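Local coordinates for protein mannose recognizing lectin (Marasmius oreades, PDB 4TKC) that binds mannose, taking up alpha and beta anomers in two separate pockets, and belongs to the bulb-type lectins, a family of carbohydrate-binding proteins, at residues 11-17 / 59-65; 80-84 / 110-114. All blocks are in the same frame, centred on the assembly; numbering follows the deposited sequence.

Interaction 1 (11-17 / 59-65); sequences LPENGVI and SFVKMQT. With BMA (beta-D-mannopyranose), chain B.
Val16 and Ile17 run antiparallel to Val61 and Lys62, the axes of strands 15-17 and 60-63 approaching to 4.6 Å at 162° between their directions. Ile17 and Val61 exchange two N-H···O bonds, Ile17 N to Val61 O and Val61 N to Ile17 O, both 2.9 Å, and Met63 N donates to Gly15 O. Ahead of the strand, a type II turn from Pro12 to Gly15 carries the chain from one sheet to the next; Asn14 N, within it, bonds Met63 O at 2.8 Å. Met63 and Leu11 lie side by side, pointing opposite ways, with Met63 CG 3.4 Å from Leu11 O, before the bent methionine leads off to Cys69 and Tyr91. Leu11 CD2 meets Val61 CG1 at 4.1 Å. Toward the subunit interface, Lys62 CG is anti to the backbone N (chi1 -177°) and the chain stays extended, which lays CG and CD each 3.7 Å from Val16 CG2, while Val16 CG1 rests on Phe60 CB. Lys62 NZ bonds Pro6 O of the second subunit and donates to a water that also donates to Asn14 OD1. A second water links OD1 to Thr65 N, and Thr65 CG2 sits 3.4 Å from Asn14 ND2. Glu13 OE2 is bonded to His89 and Tyr91. Apolar branches and the paired backbone bonds of Ile17 and Val61 thus join the strands, whereas the turn end is held through Asn14 N, two waters and the dimer partner, next to Gln64 of the beta-mannose pocket.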
loop_
_atom_site.group_PDB
_atom_site.type_symbol
_atom_site.label_atom_id
_atom_site.label_comp_id
_atom_site.label_asym_id
_atom_site.label_seq_id
_atom_site.Cartn_x
_atom_site.Cartn_y
_atom_site.Cartn_z
ATOM N N LEU A 11 2.686 9.062 2.120
ATOM C CA LEU A 11 1.574 8.112 2.052
ATOM C C LEU A 11 0.299 8.882 1.780
ATOM O O LEU A 11 -0.206 9.569 2.649
ATOM C CB LEU A 11 1.439 7.347 3.383
ATOM C CG LEU A 11 0.717 6.012 3.281
ATOM C CD1 LEU A 11 1.455 5.057 2.342
ATOM C CD2 LEU A 11 0.542 5.383 4.641
ATOM N N PRO A 12 -0.181 8.876 0.539
ATOM C CA PRO A 12 -1.454 9.531 0.218
ATOM C C PRO A 12 -2.684 8.696 0.639
ATOM O O PRO A 12 -2.526 7.604 1.172
ATOM C CB PRO A 12 -1.397 9.669 -1.313
ATOM C CG PRO A 12 -0.391 8.684 -1.770
ATOM C CD PRO A 12 0.362 8.128 -0.611
ATOM N N GLU A 13 -3.876 9.284 0.518
ATOM C CA GLU A 13 -5.117 8.517 0.728
ATOM C C GLU A 13 -5.122 7.220 -0.074
ATOM O O GLU A 13 -4.625 7.180 -1.196
ATOM C CB GLU A 13 -6.359 9.343 0.413
ATOM C CG GLU A 13 -6.531 10.531 1.378
ATOM C CD GLU A 13 -7.826 11.314 1.117
ATOM O OE1 GLU A 13 -8.761 10.747 0.505
ATOM O OE2 GLU A 13 -7.899 12.503 1.483
ATOM N N ASN A 14 -5.526 6.202 0.653
ATOM C CA ASN A 14 -5.490 4.793 0.175
ATOM C C ASN A 14 -4.104 4.190 0.142
ATOM O O ASN A 14 -3.901 3.074 -0.301
ATOM C CB ASN A 14 -6.153 4.588 -1.204
ATOM C CG ASN A 14 -7.638 4.779 -1.137
ATOM O OD1 ASN A 14 -8.293 4.239 -0.226
ATOM N ND2 ASN A 14 -8.164 5.639 -1.995
ATOM N N GLY A 15 -3.116 4.925 0.623
ATOM C CA GLY A 15 -1.791 4.384 0.708
ATOM C C GLY A 15 -1.640 3.410 1.871
ATOM O O GLY A 15 -2.056 3.715 2.998
ATOM N N VAL A 16 -0.832 2.365 1.671
ATOM C CA VAL A 16 -0.582 1.381 2.688
ATOM C C VAL A 16 0.875 0.977 2.710
ATOM O O VAL A 16 1.484 0.696 1.674
ATOM C CB VAL A 16 -1.403 0.082 2.449
ATOM C CG1 VAL A 16 -0.896 -1.025 3.367
ATOM C CG2 VAL A 16 -2.859 0.362 2.735
ATOM N N ILE A 17 1.443 1.021 3.929
ATOM C CA ILE A 17 2.778 0.460 4.195
ATOM C C ILE A 17 2.686 -0.836 4.983
ATOM O O ILE A 17 2.144 -0.840 6.090
ATOM C CB ILE A 17 3.630 1.338 5.155
ATOM C CG1 ILE A 17 3.518 2.811 4.868
ATOM C CG2 ILE A 17 5.074 0.875 5.149
ATOM C CD1 ILE A 17 4.296 3.643 5.862
ATOM N N SER A 59 0.527 -4.970 11.343
ATOM C CA SER A 59 0.709 -5.512 10.010
ATOM C C SER A 59 0.901 -4.413 8.955
ATOM O O SER A 59 1.649 -4.579 7.982
ATOM C CB SER A 59 -0.510 -6.352 9.675
ATOM O OG SER A 59 -0.453 -6.931 8.393
ATOM N N PHE A 60 0.171 -3.318 9.090
ATOM C CA PHE A 60 0.266 -2.271 8.085
ATOM C C PHE A 60 -0.225 -0.929 8.671
ATOM O O PHE A 60 -1.000 -0.925 9.620
ATOM C CB PHE A 60 -0.478 -2.676 6.763
ATOM C CG PHE A 60 -1.958 -2.832 6.919
ATOM C CD1 PHE A 60 -2.496 -4.084 7.180
ATOM C CD2 PHE A 60 -2.828 -1.785 6.636
ATOM C CE1 PHE A 60 -3.858 -4.256 7.287
ATOM C CE2 PHE A 60 -4.204 -1.967 6.743
ATOM C CZ PHE A 60 -4.710 -3.206 7.079
ATOM N N VAL A 61 0.145 0.146 7.976
ATOM C CA VAL A 61 -0.361 1.495 8.208
ATOM C C VAL A 61 -1.078 1.992 6.948
ATOM O O VAL A 61 -0.557 1.825 5.848
ATOM C CB VAL A 61 0.826 2.434 8.530
ATOM C CG1 VAL A 61 0.443 3.910 8.481
ATOM C CG2 VAL A 61 1.388 2.123 9.909
ATOM N N LYS A 62 -2.264 2.573 7.120
ATOM C CA LYS A 62 -3.041 3.059 6.003
ATOM C C LYS A 62 -3.441 4.507 6.289
ATOM O O LYS A 62 -4.089 4.789 7.316
ATOM C CB LYS A 62 -4.288 2.163 5.806
ATOM C CG LYS A 62 -5.149 2.559 4.601
ATOM C CD LYS A 62 -6.104 1.427 4.255
ATOM C CE LYS A 62 -6.771 1.601 2.902
ATOM N NZ LYS A 62 -7.832 0.591 2.590
ATOM N N MET A 63 -3.165 5.354 5.296
ATOM C CA MET A 63 -3.653 6.736 5.279
ATOM C C MET A 63 -5.024 6.683 4.596
ATOM O O MET A 63 -5.107 6.408 3.372
ATOM C CB MET A 63 -2.666 7.661 4.529
ATOM C CG MET A 63 -3.119 9.092 4.319
ATOM S SD MET A 63 -3.037 10.118 5.784
ATOM C CE MET A 63 -4.687 9.989 6.420
ATOM N N GLN A 64 -6.085 6.755 5.369
ATOM C CA GLN A 64 -7.412 6.435 4.842
ATOM C C GLN A 64 -8.120 7.615 4.199
ATOM O O GLN A 64 -7.900 8.796 4.568
ATOM C CB GLN A 64 -8.281 5.917 5.987
ATOM C CG GLN A 64 -7.706 4.683 6.649
ATOM C CD GLN A 64 -8.562 4.120 7.753
ATOM O OE1 GLN A 64 -9.392 4.809 8.370
ATOM N NE2 GLN A 64 -8.312 2.859 8.058
ATOM N N THR A 65 -9.109 7.272 3.368
ATOM C CA THR A 65 -9.920 8.300 2.745
ATOM C C THR A 65 -10.829 9.050 3.749
ATOM O O THR A 65 -11.348 10.115 3.404
ATOM C CB THR A 65 -10.812 7.717 1.669
ATOM O OG1 THR A 65 -11.556 6.650 2.244
ATOM C CG2 THR A 65 -9.994 7.161 0.485
HETATM C C1 BMA B . -12.340 5.172 12.834
HETATM C C2 BMA B . -12.032 4.936 11.359
HETATM C C3 BMA B . -11.663 3.470 11.213
HETATM C C4 BMA B . -10.525 3.085 12.174
HETATM C C5 BMA B . -10.850 3.469 13.621
HETATM C C6 BMA B . -9.697 3.091 14.551
HETATM O O1 BMA B . -12.719 6.549 12.931
HETATM O O2 BMA B . -11.001 5.822 10.905
HETATM O O3 BMA B . -11.321 3.239 9.844
HETATM O O4 BMA B . -10.278 1.678 12.122
HETATM O O5 BMA B . -11.173 4.866 13.623
HETATM O O6 BMA B . -9.372 4.104 15.518
HETATM O O HOH W 1 -8.774 4.567 2.572
HETATM O O HOH W 2 -8.695 1.482 0.142
#

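Interaction 2 (80-84 / 110-114). With MAN (alpha-D-mannopyranose), chain D; BMA (beta-D-mannopyranose), chain B.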
loop_
_atom_site.group_PDB
_atom_site.type_symbol
_atom_site.label_atom_id
_atom_site.label_comp_id
_atom_site.label_asym_id
_atom_site.label_seq_id
_atom_site.Cartn_x
_atom_site.Cartn_y
_atom_site.Cartn_z
ATOM N N TRP A 80 -3.058 1.740 16.249
ATOM C CA TRP A 80 -2.545 3.143 16.319
ATOM C C TRP A 80 -3.423 4.002 15.432
ATOM O O TRP A 80 -3.870 3.529 14.380
ATOM C CB TRP A 80 -1.134 3.225 15.760
ATOM C CG TRP A 80 -0.655 4.662 15.550
ATOM C CD1 TRP A 80 -0.523 5.651 16.498
ATOM C CD2 TRP A 80 -0.197 5.214 14.314
ATOM N NE1 TRP A 80 -0.076 6.809 15.891
ATOM C CE2 TRP A 80 0.177 6.559 14.566
ATOM C CE3 TRP A 80 -0.040 4.678 13.004
ATOM C CZ2 TRP A 80 0.665 7.395 13.575
ATOM C CZ3 TRP A 80 0.498 5.494 12.025
ATOM C CH2 TRP A 80 0.861 6.856 12.330
ATOM N N HIS A 81 -3.789 5.204 15.828
ATOM C CA HIS A 81 -4.443 6.106 14.908
ATOM C C HIS A 81 -4.168 7.550 15.281
ATOM O O HIS A 81 -3.952 7.883 16.447
ATOM C CB HIS A 81 -5.944 5.794 14.787
ATOM C CG HIS A 81 -6.682 5.878 16.073
ATOM N ND1 HIS A 81 -7.505 6.942 16.389
ATOM C CD2 HIS A 81 -6.723 5.038 17.131
ATOM C CE1 HIS A 81 -8.025 6.750 17.590
ATOM N NE2 HIS A 81 -7.534 5.622 18.078
ATOM N N THR A 82 -4.029 8.373 14.256
ATOM C CA THR A 82 -3.806 9.818 14.402
ATOM C C THR A 82 -5.069 10.605 14.765
ATOM O O THR A 82 -4.973 11.744 15.246
ATOM C CB THR A 82 -3.191 10.407 13.136
ATOM O OG1 THR A 82 -4.083 10.119 12.031
ATOM C CG2 THR A 82 -1.853 9.725 12.840
ATOM N N ALA A 83 -6.238 9.986 14.664
ATOM C CA ALA A 83 -7.507 10.647 14.997
ATOM C C ALA A 83 -7.689 11.987 14.280
ATOM O O ALA A 83 -8.195 12.955 14.832
ATOM C CB ALA A 83 -7.707 10.765 16.505
ATOM N N THR A 84 -7.360 11.968 12.998
ATOM C CA THR A 84 -7.370 13.118 12.151
ATOM C C THR A 84 -8.552 13.183 11.172
ATOM O O THR A 84 -8.576 14.076 10.301
ATOM C CB THR A 84 -6.044 13.223 11.387
ATOM O OG1 THR A 84 -5.631 11.953 10.897
ATOM C CG2 THR A 84 -4.980 13.707 12.312
ATOM N N ALA A 110 -1.045 21.167 8.867
ATOM C CA ALA A 110 -0.627 20.067 9.706
ATOM C C ALA A 110 -1.732 19.852 10.717
ATOM O O ALA A 110 -2.078 20.795 11.456
ATOM C CB ALA A 110 0.723 20.361 10.395
ATOM N N VAL A 111 -2.300 18.640 10.753
ATOM C CA VAL A 111 -3.318 18.292 11.748
ATOM C C VAL A 111 -2.882 17.220 12.768
ATOM O O VAL A 111 -3.599 16.912 13.721
ATOM C CB VAL A 111 -4.641 17.849 11.071
ATOM C CG1 VAL A 111 -5.247 19.011 10.323
ATOM C CG2 VAL A 111 -4.485 16.668 10.081
ATOM N N TRP A 112 -1.691 16.686 12.563
ATOM C CA TRP A 112 -1.073 15.756 13.488
ATOM C C TRP A 112 0.416 15.658 13.139
ATOM O O TRP A 112 0.835 15.798 11.979
ATOM C CB TRP A 112 -1.726 14.368 13.420
ATOM C CG TRP A 112 -1.160 13.356 14.370
ATOM C CD1 TRP A 112 -1.660 13.020 15.585
ATOM C CD2 TRP A 112 -0.014 12.503 14.162
ATOM N NE1 TRP A 112 -0.878 12.064 16.172
ATOM C CE2 TRP A 112 0.126 11.712 15.312
ATOM C CE3 TRP A 112 0.942 12.383 13.149
ATOM C CZ2 TRP A 112 1.156 10.778 15.455
ATOM C CZ3 TRP A 112 1.946 11.480 13.294
ATOM C CH2 TRP A 112 2.035 10.661 14.427
ATOM N N HIS A 113 1.237 15.520 14.166
ATOM C CA HIS A 113 2.642 15.306 13.936
ATOM C C HIS A 113 3.277 14.544 15.087
ATOM O O HIS A 113 2.765 14.526 16.241
ATOM C CB HIS A 113 3.349 16.632 13.601
ATOM C CG HIS A 113 3.585 17.535 14.773
ATOM N ND1 HIS A 113 2.574 17.958 15.612
ATOM C CD2 HIS A 113 4.715 18.136 15.216
ATOM C CE1 HIS A 113 3.082 18.765 16.534
ATOM N NE2 HIS A 113 4.385 18.843 16.346
ATOM N N THR A 114 4.432 13.970 14.791
ATOM C CA THR A 114 5.199 13.279 15.807
ATOM C C THR A 114 5.902 14.247 16.775
ATOM O O THR A 114 6.393 13.813 17.816
ATOM C CB THR A 114 6.234 12.282 15.188
ATOM O OG1 THR A 114 7.003 12.923 14.185
ATOM C CG2 THR A 114 5.526 11.033 14.616
HETATM C C1 MAN D . 7.398 21.865 12.080
HETATM C C2 MAN D . 7.820 21.362 10.705
HETATM C C3 MAN D . 6.666 21.586 9.731
HETATM C C4 MAN D . 5.392 20.902 10.254
HETATM C C5 MAN D . 5.066 21.423 11.657
HETATM C C6 MAN D . 3.918 20.661 12.271
HETATM O O1 MAN D . 7.250 23.270 12.065
HETATM O O2 MAN D . 8.171 20.012 10.830
HETATM O O3 MAN D . 7.030 21.032 8.486
HETATM O O4 MAN D . 4.322 21.158 9.358
HETATM O O5 MAN D . 6.195 21.296 12.523
HETATM O O6 MAN D . 3.522 21.276 13.477
HETATM C C1 BMA B . -12.340 5.172 12.834
HETATM C C2 BMA B . -12.032 4.936 11.359
HETATM C C3 BMA B . -11.663 3.470 11.213
HETATM C C4 BMA B . -10.525 3.085 12.174
HETATM C C5 BMA B . -10.850 3.469 13.621
HETATM C C6 BMA B . -9.697 3.091 14.551
HETATM O O1 BMA B . -12.719 6.549 12.931
HETATM O O2 BMA B . -11.001 5.822 10.905
HETATM O O3 BMA B . -11.321 3.239 9.844
HETATM O O4 BMA B . -10.278 1.678 12.122
HETATM O O5 BMA B . -11.173 4.866 13.623
HETATM O O6 BMA B . -9.372 4.104 15.518
#
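Trp80 and Trp112 meet in an offset edge-to-face pair at a corner of the beta-prism II fold of bulb-type lectins, where the outermost strands 78-81 and 109-113 of two four-stranded sheets come together. The edge of Trp80 is turned to the face of Trp112, the six-membered ring centroids 5.7 Å apart and the planes at 65°. Trp80 CZ2 comes to 3.6 Å from Trp112 CH2. Trp112 CG stands anti to the backbone N (chi1 -179°), as does that of Trp80, which sends the indoles off their strands toward each other. Thr82 supplies the second half of the grip. Its methyl lies over the face of the Trp112 six-membered ring, CG2 3.7 Å from the centroid and 17° off the normal, a CH-pi contact, while Thr114 N lies over the opposite face toward the rim, so the indole is held between the two. Next along, Thr84 CG2 is wedged between Trp112 CB at 3.5 Å and Val111 CG2 at 3.7 Å; Val111 and Trp112 form a classic beta bulge opposite Val103. Trp80 also meets the ring of Trp51, extending the aromatic cluster to the third sheet. His81 and His113, next to the tryptophans, point away from the junction to the beta- and alpha-mannose pockets, and O6 of the alpha-mannose lies over the His113 ring; Ala110 lines that pocket too. With the threonine methyls given to packing, their hydroxyls form a chain of hydrogen bonds: Thr82 OG1 accepts the N-H of Cys69 and donates to Thr84 OG1 at 2.7 Å; Thr84 OG1 in turn bonds Gly67 O.

In the fold
From the N terminus, strand 10-12 joins the sheet that ends in 109-113, and the chain then turns into strand 15-18 of a second sheet. Interaction 1 pairs that strand with 60-63, closing a long loop that contains the whole third sheet, 21-24 to 48-53. Strand 69-72 follows, and interaction 2 opens within 78-81, the last strand of this sheet; its loop brings in 92-95 and 101-105 and closes at 109-113, tying the outer edges of the second and first sheets. The contacts follow in series, neither nested nor crossed. They touch where Val61 CG1 packs on Trp80 CZ3 at 3.9 Å, and each contributes one residue, Gln64 or His81, to the beta-mannose pocket.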